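Local structure of probable zinc protease (Pseudomonas aeruginosa, 4NNZ) at residues A144-Y158 against P225-L238. The protein is probably a zinc-dependent metallopeptidase subunit of the M16 family, working as part of a heterodimeric protease. Sequence-based numbering, arbitrary orientation.
Sequences AFERFKAAAYPASGY and PLELAEPGERRLKL
Pro225 lies over one face of the Tyr158 ring in a CH-pi contact, its CB 4.0 Å from the ring centroid, while the Tyr158 hydroxyl is hydrogen-bonded to Asp87. In this M16-family chain, helix 140-152 packs on strand 233-240, and the turn after the helix on the preceding loop 225-231; the strand is outermost within this chain in a five-stranded mixed sheet and pairs antiparallel with a strand of the second subunit. The Tyr153 ring receives CB of Tyr158 over one face and has Glu227 OE1 at its edge. Pro231 CB covers a face of the Arg234 guanidinium, whose edge turns to the carbonyls of Ala151 and Ala152 at the end of the helix; the bond from Arg234 NE to Ala151 O is weak at 3.5 Å. Helix 144-152 and strand 233-238 run nearly antiparallel (162°), with Leu236 CD1 3.7 Å from Ala151 CB and Leu238 reaching Ala144 and Arg147. Beyond the helix, the Glu227 carboxylate gathers the backbone of the turn. Glu227 CG lies anti to the backbone N (chi1 -177°), and the chain bends at chi2, bringing both oxygens to the amides. Glu227 OE2 takes Ala155 N through its syn lone pair at 2.8 Å, and Glu227 OE1 accepts Ser156 N at 2.8 Å and, nearly in line with its C-O bond, Ser156 OG at 3.1 Å.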
loop_
_atom_site.group_PDB
_atom_site.type_symbol
_atom_site.label_atom_id
_atom_site.label_comp_id
_atom_site.label_asym_id
_atom_site.label_seq_id
_atom_site.Cartn_x
_atom_site.Cartn_y
_atom_site.Cartn_z
ATOM N N ALA A 144 -0.097 -15.502 -7.897
ATOM C CA ALA A 144 1.129 -14.917 -8.329
ATOM C C ALA A 144 0.922 -13.507 -8.771
ATOM O O ALA A 144 1.698 -12.663 -8.473
ATOM C CB ALA A 144 1.700 -15.732 -9.465
ATOM N N PHE A 145 -0.139 -13.266 -9.496
ATOM C CA PHE A 145 -0.425 -11.955 -9.985
ATOM C C PHE A 145 -0.705 -10.942 -8.903
ATOM O O PHE A 145 -0.399 -9.807 -9.042
ATOM C CB PHE A 145 -1.535 -11.991 -11.003
ATOM C CG PHE A 145 -1.543 -10.814 -11.915
ATOM C CD1 PHE A 145 -0.717 -10.764 -12.991
ATOM C CD2 PHE A 145 -2.387 -9.762 -11.686
ATOM C CE1 PHE A 145 -0.706 -9.689 -13.818
ATOM C CE2 PHE A 145 -2.387 -8.684 -12.516
ATOM C CZ PHE A 145 -1.554 -8.654 -13.586
ATOM N N GLU A 146 -1.327 -11.375 -7.837
ATOM C CA GLU A 146 -1.651 -10.518 -6.731
ATOM C C GLU A 146 -0.398 -10.003 -6.099
ATOM O O GLU A 146 -0.294 -8.856 -5.814
ATOM C CB GLU A 146 -2.450 -11.294 -5.723
ATOM C CG GLU A 146 -3.235 -10.468 -4.770
ATOM C CD GLU A 146 -3.906 -11.311 -3.748
ATOM O OE1 GLU A 146 -3.240 -12.162 -3.193
ATOM O OE2 GLU A 146 -5.085 -11.137 -3.505
ATOM N N ARG A 147 0.552 -10.880 -5.898
ATOM C CA ARG A 147 1.856 -10.513 -5.445
ATOM C C ARG A 147 2.600 -9.613 -6.390
ATOM O O ARG A 147 3.282 -8.735 -5.972
ATOM C CB ARG A 147 2.707 -11.748 -5.252
ATOM C CG ARG A 147 2.121 -12.878 -4.457
ATOM C CD ARG A 147 1.913 -12.486 -3.039
ATOM N NE ARG A 147 1.100 -13.423 -2.321
ATOM C CZ ARG A 147 1.582 -14.444 -1.657
ATOM N NH1 ARG A 147 2.860 -14.677 -1.638
ATOM N NH2 ARG A 147 0.779 -15.226 -1.018
ATOM N N PHE A 148 2.514 -9.879 -7.673
ATOM C CA PHE A 148 3.253 -9.141 -8.663
ATOM C C PHE A 148 2.785 -7.730 -8.668
ATOM O O PHE A 148 3.557 -6.825 -8.705
ATOM C CB PHE A 148 3.083 -9.804 -10.031
ATOM C CG PHE A 148 3.388 -8.928 -11.186
ATOM C CD1 PHE A 148 4.678 -8.664 -11.537
ATOM C CD2 PHE A 148 2.384 -8.394 -11.930
ATOM C CE1 PHE A 148 4.958 -7.868 -12.598
ATOM C CE2 PHE A 148 2.652 -7.590 -12.994
ATOM C CZ PHE A 148 3.940 -7.338 -13.332
ATOM N N LYS A 149 1.487 -7.585 -8.614
ATOM C CA LYS A 149 0.845 -6.308 -8.564
ATOM C C LYS A 149 1.174 -5.499 -7.332
ATOM O O LYS A 149 1.387 -4.336 -7.445
ATOM C CB LYS A 149 -0.658 -6.461 -8.718
ATOM C CG LYS A 149 -1.340 -5.209 -9.200
ATOM C CD LYS A 149 -2.646 -5.471 -9.897
ATOM C CE LYS A 149 -3.579 -4.287 -9.830
ATOM N NZ LYS A 149 -4.574 -4.445 -8.762
ATOM N N ALA A 150 1.249 -6.112 -6.172
ATOM C CA ALA A 150 1.684 -5.411 -5.004
ATOM C C ALA A 150 3.121 -4.869 -5.079
ATOM O O ALA A 150 3.371 -3.767 -4.708
ATOM C CB ALA A 150 1.504 -6.289 -3.800
ATOM N N ALA A 151 4.052 -5.665 -5.548
ATOM C CA ALA A 151 5.399 -5.223 -5.795
ATOM C C ALA A 151 5.525 -4.174 -6.887
ATOM O O ALA A 151 6.333 -3.309 -6.797
ATOM C CB ALA A 151 6.298 -6.388 -6.071
ATOM N N ALA A 152 4.732 -4.282 -7.927
ATOM C CA ALA A 152 4.714 -3.318 -8.998
ATOM C C ALA A 152 4.177 -1.925 -8.687
ATOM O O ALA A 152 4.485 -0.997 -9.368
ATOM C CB ALA A 152 4.051 -3.899 -10.214
ATOM N N TYR A 153 3.391 -1.785 -7.650
ATOM C CA TYR A 153 2.789 -0.507 -7.364
ATOM C C TYR A 153 3.060 -0.074 -5.938
ATOM O O TYR A 153 2.188 -0.006 -5.123
ATOM C CB TYR A 153 1.292 -0.561 -7.606
ATOM C CG TYR A 153 0.822 -0.491 -9.026
ATOM C CD1 TYR A 153 1.028 0.612 -9.798
ATOM C CD2 TYR A 153 0.120 -1.513 -9.559
ATOM C CE1 TYR A 153 0.562 0.669 -11.086
ATOM C CE2 TYR A 153 -0.351 -1.464 -10.826
ATOM C CZ TYR A 153 -0.123 -0.376 -11.586
ATOM O OH TYR A 153 -0.614 -0.375 -12.829
ATOM N N PRO A 154 4.294 0.297 -5.640
ATOM C CA PRO A 154 4.660 0.604 -4.272
ATOM C C PRO A 154 3.887 1.737 -3.647
ATOM O O PRO A 154 3.560 1.633 -2.502
ATOM C CB PRO A 154 6.098 1.048 -4.405
ATOM C CG PRO A 154 6.592 0.382 -5.583
ATOM C CD PRO A 154 5.469 0.302 -6.514
ATOM N N ALA A 155 3.650 2.811 -4.362
ATOM C CA ALA A 155 3.029 3.953 -3.761
ATOM C C ALA A 155 1.561 4.148 -4.019
ATOM O O ALA A 155 0.903 4.814 -3.261
ATOM C CB ALA A 155 3.780 5.196 -4.154
ATOM N N SER A 156 1.047 3.625 -5.109
ATOM C CA SER A 156 -0.350 3.839 -5.445
ATOM C C SER A 156 -1.346 2.843 -4.910
ATOM O O SER A 156 -1.011 1.814 -4.453
ATOM C CB SER A 156 -0.531 4.019 -6.942
ATOM O OG SER A 156 -0.472 2.814 -7.634
ATOM N N GLY A 157 -2.599 3.179 -5.032
ATOM C CA GLY A 157 -3.665 2.349 -4.554
ATOM C C GLY A 157 -3.797 1.107 -5.376
ATOM O O GLY A 157 -4.469 0.193 -5.018
ATOM N N TYR A 158 -3.119 1.085 -6.490
ATOM C CA TYR A 158 -3.216 -0.018 -7.382
ATOM C C TYR A 158 -2.682 -1.272 -6.839
ATOM O O TYR A 158 -2.979 -2.289 -7.354
ATOM C CB TYR A 158 -2.628 0.295 -8.726
ATOM C CG TYR A 158 -3.489 1.188 -9.536
ATOM C CD1 TYR A 158 -4.848 1.190 -9.380
ATOM C CD2 TYR A 158 -2.947 2.043 -10.445
ATOM C CE1 TYR A 158 -5.624 2.011 -10.109
ATOM C CE2 TYR A 158 -3.730 2.871 -11.174
ATOM C CZ TYR A 158 -5.064 2.838 -10.992
ATOM O OH TYR A 158 -5.864 3.626 -11.700
ATOM N N PRO A 225 -4.310 7.620 -8.549
ATOM C CA PRO A 225 -3.270 6.752 -8.038
ATOM C C PRO A 225 -2.008 6.840 -8.852
ATOM O O PRO A 225 -1.790 6.069 -9.736
ATOM C CB PRO A 225 -3.875 5.371 -8.169
ATOM C CG PRO A 225 -5.288 5.571 -8.450
ATOM C CD PRO A 225 -5.382 6.847 -9.163
ATOM N N LEU A 226 -1.212 7.838 -8.542
ATOM C CA LEU A 226 0.097 8.027 -9.096
ATOM C C LEU A 226 1.118 7.183 -8.424
ATOM O O LEU A 226 1.054 6.924 -7.263
ATOM C CB LEU A 226 0.520 9.464 -8.935
ATOM C CG LEU A 226 -0.543 10.450 -9.308
ATOM C CD1 LEU A 226 0.059 11.809 -9.184
ATOM C CD2 LEU A 226 -0.970 10.191 -10.721
ATOM N N GLU A 227 2.122 6.833 -9.172
ATOM C CA GLU A 227 3.109 5.915 -8.740
ATOM C C GLU A 227 4.429 6.592 -8.989
ATOM O O GLU A 227 4.470 7.586 -9.648
ATOM C CB GLU A 227 2.975 4.641 -9.547
ATOM C CG GLU A 227 3.922 3.571 -9.126
ATOM C CD GLU A 227 3.766 3.258 -7.671
ATOM O OE1 GLU A 227 2.640 2.992 -7.263
ATOM O OE2 GLU A 227 4.753 3.301 -6.942
ATOM N N LEU A 228 5.502 6.072 -8.435
ATOM C CA LEU A 228 6.807 6.584 -8.726
ATOM C C LEU A 228 7.073 6.294 -10.158
ATOM O O LEU A 228 6.654 5.296 -10.665
ATOM C CB LEU A 228 7.842 5.879 -7.889
ATOM C CG LEU A 228 8.037 6.246 -6.432
ATOM C CD1 LEU A 228 6.731 6.237 -5.689
ATOM C CD2 LEU A 228 8.960 5.254 -5.803
ATOM N N ALA A 229 7.735 7.202 -10.831
ATOM C CA ALA A 229 8.193 6.960 -12.171
ATOM C C ALA A 229 9.257 5.889 -12.279
ATOM O O ALA A 229 9.209 5.082 -13.150
ATOM C CB ALA A 229 8.676 8.243 -12.782
ATOM N N GLU A 230 10.230 5.898 -11.396
ATOM C CA GLU A 230 11.283 4.914 -11.428
ATOM C C GLU A 230 11.449 4.266 -10.084
ATOM O O GLU A 230 12.296 4.640 -9.335
ATOM C CB GLU A 230 12.579 5.539 -11.869
ATOM C CG GLU A 230 12.661 5.769 -13.353
ATOM C CD GLU A 230 13.929 6.464 -13.790
ATOM O OE1 GLU A 230 13.900 7.678 -13.943
ATOM O OE2 GLU A 230 14.946 5.811 -14.013
ATOM N N PRO A 231 10.647 3.267 -9.765
ATOM C CA PRO A 231 10.709 2.621 -8.463
ATOM C C PRO A 231 11.949 1.806 -8.188
ATOM O O PRO A 231 12.231 1.515 -7.067
ATOM C CB PRO A 231 9.467 1.744 -8.467
ATOM C CG PRO A 231 8.548 2.441 -9.369
ATOM C CD PRO A 231 9.432 2.862 -10.470
ATOM N N GLY A 232 12.682 1.445 -9.206
ATOM C CA GLY A 232 13.762 0.510 -9.049
ATOM C C GLY A 232 13.432 -0.835 -9.624
ATOM O O GLY A 232 12.369 -1.037 -10.104
ATOM N N GLU A 233 14.364 -1.756 -9.566
ATOM C CA GLU A 233 14.225 -3.041 -10.189
ATOM C C GLU A 233 13.793 -4.006 -9.139
ATOM O O GLU A 233 14.489 -4.208 -8.203
ATOM C CB GLU A 233 15.589 -3.463 -10.705
ATOM C CG GLU A 233 15.637 -4.338 -11.944
ATOM C CD GLU A 233 17.051 -4.504 -12.503
ATOM O OE1 GLU A 233 17.921 -3.691 -12.210
ATOM O OE2 GLU A 233 17.305 -5.442 -13.259
ATOM N N ARG A 234 12.621 -4.594 -9.291
ATOM C CA ARG A 234 12.116 -5.560 -8.343
ATOM C C ARG A 234 11.997 -6.892 -9.014
ATOM O O ARG A 234 11.368 -6.990 -9.991
ATOM C CB ARG A 234 10.728 -5.176 -7.848
ATOM C CG ARG A 234 10.588 -3.823 -7.211
ATOM C CD ARG A 234 10.538 -2.747 -8.245
ATOM N NE ARG A 234 9.194 -2.303 -8.447
ATOM C CZ ARG A 234 8.814 -1.549 -9.442
ATOM N NH1 ARG A 234 9.667 -1.139 -10.333
ATOM N NH2 ARG A 234 7.583 -1.186 -9.514
ATOM N N ARG A 235 12.597 -7.917 -8.457
ATOM C CA ARG A 235 12.473 -9.249 -8.974
ATOM C C ARG A 235 11.802 -10.154 -7.958
ATOM O O ARG A 235 12.174 -10.154 -6.839
ATOM C CB ARG A 235 13.846 -9.760 -9.353
ATOM C CG ARG A 235 14.614 -8.750 -10.148
ATOM C CD ARG A 235 15.965 -9.226 -10.582
ATOM N NE ARG A 235 15.862 -10.469 -11.279
ATOM C CZ ARG A 235 15.822 -10.600 -12.586
ATOM N NH1 ARG A 235 15.894 -9.553 -13.377
ATOM N NH2 ARG A 235 15.700 -11.802 -13.075
ATOM N N LEU A 236 10.793 -10.918 -8.369
ATOM C CA LEU A 236 10.058 -11.825 -7.485
ATOM C C LEU A 236 10.214 -13.258 -7.876
ATOM O O LEU A 236 10.285 -13.561 -9.010
ATOM C CB LEU A 236 8.583 -11.547 -7.502
ATOM C CG LEU A 236 8.068 -10.583 -6.495
ATOM C CD1 LEU A 236 8.537 -9.234 -6.937
ATOM C CD2 LEU A 236 6.571 -10.642 -6.503
ATOM N N LYS A 237 10.296 -14.132 -6.900
ATOM C CA LYS A 237 10.282 -15.541 -7.142
ATOM C C LYS A 237 9.201 -16.170 -6.327
ATOM O O LYS A 237 9.209 -16.058 -5.150
ATOM C CB LYS A 237 11.600 -16.141 -6.740
ATOM C CG LYS A 237 11.936 -17.367 -7.540
ATOM C CD LYS A 237 13.226 -17.983 -7.102
ATOM C CE LYS A 237 14.358 -17.387 -7.881
ATOM N NZ LYS A 237 15.423 -18.369 -8.206
ATOM N N LEU A 238 8.254 -16.819 -6.970
ATOM C CA LEU A 238 7.162 -17.452 -6.286
ATOM C C LEU A 238 6.998 -18.885 -6.676
ATOM O O LEU A 238 6.972 -19.199 -7.820
ATOM C CB LEU A 238 5.879 -16.756 -6.613
ATOM C CG LEU A 238 5.748 -15.333 -6.178
ATOM C CD1 LEU A 238 4.857 -14.596 -7.146
ATOM C CD2 LEU A 238 5.160 -15.347 -4.791
#